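Local coordinates for putative GGDEF domain protein (Pseudomonas aeruginosa, PDB 7E6G) that probably makes the bacterial second messenger cyclic di-GMP from two molecules of GTP, with magnesium as cofactor, at residues V199-R202 with V203-S206. Numbering follows the deposited sequence.
Sequences VLER and VRDS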
# COMPACT_ATOMS: atom_id res chain seq x y z
N VAL A 199 -31.66 40.76 1.83
CA VAL A 199 -30.32 40.41 2.30
C VAL A 199 -29.46 41.66 2.41
O VAL A 199 -28.80 41.90 3.43
CB VAL A 199 -29.67 39.36 1.38
CG1 VAL A 199 -28.28 39.02 1.89
CG2 VAL A 199 -30.53 38.11 1.27
N LEU A 200 -29.45 42.49 1.36
CA LEU A 200 -28.66 43.71 1.38
C LEU A 200 -29.07 44.63 2.52
O LEU A 200 -28.21 45.23 3.19
CB LEU A 200 -28.78 44.44 0.04
CG LEU A 200 -28.22 43.72 -1.20
CD1 LEU A 200 -28.36 44.57 -2.46
CD2 LEU A 200 -26.77 43.31 -0.99
N GLU A 201 -30.38 44.77 2.78
CA GLU A 201 -30.79 45.63 3.87
C GLU A 201 -30.35 45.07 5.22
O GLU A 201 -30.04 45.83 6.13
CB GLU A 201 -32.31 45.85 3.84
CG GLU A 201 -32.76 46.93 2.86
CD GLU A 201 -31.89 48.20 2.89
OE1 GLU A 201 -31.86 48.90 3.94
OE2 GLU A 201 -31.25 48.51 1.85
N ARG A 202 -30.28 43.74 5.34
CA ARG A 202 -29.77 43.17 6.59
C ARG A 202 -28.27 43.39 6.73
O ARG A 202 -27.77 43.61 7.84
CB ARG A 202 -30.10 41.68 6.65
CG ARG A 202 -31.34 41.40 7.46
CD ARG A 202 -31.57 39.92 7.62
NE ARG A 202 -32.15 39.35 6.41
CZ ARG A 202 -31.50 38.54 5.59
NH1 ARG A 202 -30.24 38.19 5.87
NH2 ARG A 202 -32.11 38.08 4.51
N VAL A 203 -27.54 43.34 5.62
CA VAL A 203 -26.12 43.67 5.63
C VAL A 203 -25.90 45.10 6.08
O VAL A 203 -25.00 45.40 6.88
CB VAL A 203 -25.55 43.41 4.23
CG1 VAL A 203 -24.14 43.97 4.12
CG2 VAL A 203 -25.60 41.93 3.96
N ARG A 204 -26.72 46.02 5.57
CA ARG A 204 -26.54 47.42 5.94
C ARG A 204 -26.96 47.66 7.38
O ARG A 204 -26.32 48.46 8.07
CB ARG A 204 -27.29 48.33 4.99
CG ARG A 204 -27.01 47.96 3.56
CD ARG A 204 -27.27 49.10 2.62
NE ARG A 204 -28.50 49.83 2.92
CZ ARG A 204 -28.53 51.13 3.16
NH1 ARG A 204 -29.69 51.72 3.43
NH2 ARG A 204 -27.40 51.83 3.14
N ASP A 205 -28.00 46.99 7.87
CA ASP A 205 -28.28 47.06 9.30
C ASP A 205 -27.09 46.55 10.09
O ASP A 205 -26.69 47.15 11.09
CB ASP A 205 -29.54 46.25 9.65
CG ASP A 205 -30.81 46.78 8.99
OD1 ASP A 205 -30.78 47.88 8.37
OD2 ASP A 205 -31.85 46.07 9.08
N SER A 206 -26.51 45.43 9.65
CA SER A 206 -25.37 44.86 10.34
C SER A 206 -24.27 45.89 10.51
O SER A 206 -23.78 46.13 11.63
CB SER A 206 -24.87 43.64 9.57
OG SER A 206 -24.31 42.70 10.46
O HOH W 1 -30.47 49.49 5.96
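E201 and R204, three residues apart on helix 193-208, run alongside each other in the same direction, joined by a salt bridge. In R204, CB and then CG lie against the carbonyl oxygen of L200, which also takes the R204 backbone N-H (N to O 2.9 Å). CG sits beside its own backbone N (chi1 -48°), and CD carries the chain past that oxygen; the bend at chi3 then turns NE back to E201. NE donates to OE2 of E201 at 3.2 Å, reaching it from the syn side but 34° out of the carboxylate plane. CD and CZ flank this bond, and NH1 stays 3.6 Å from OE1; NH2 forms a long, weak ion pair with D256. Carboxylate and guanidinium planes stand 59° apart, so one bent hydrogen bond holds the pair rather than a flat two-pronged grip. A water donates to both E201 OE1 and D205 OD1. On the buried side, V199 CG1 meets V203 CG2 at 4.5 Å, and V203 and L200 rest on L186 of strand 183-188, packing the helix against the central sheet of the GGDEF domain. R204 itself touches V225 of the sheet. The R204 cation at OE2 and the shared water at OE1 probably offset the repulsion between the two acids, favouring charged E201.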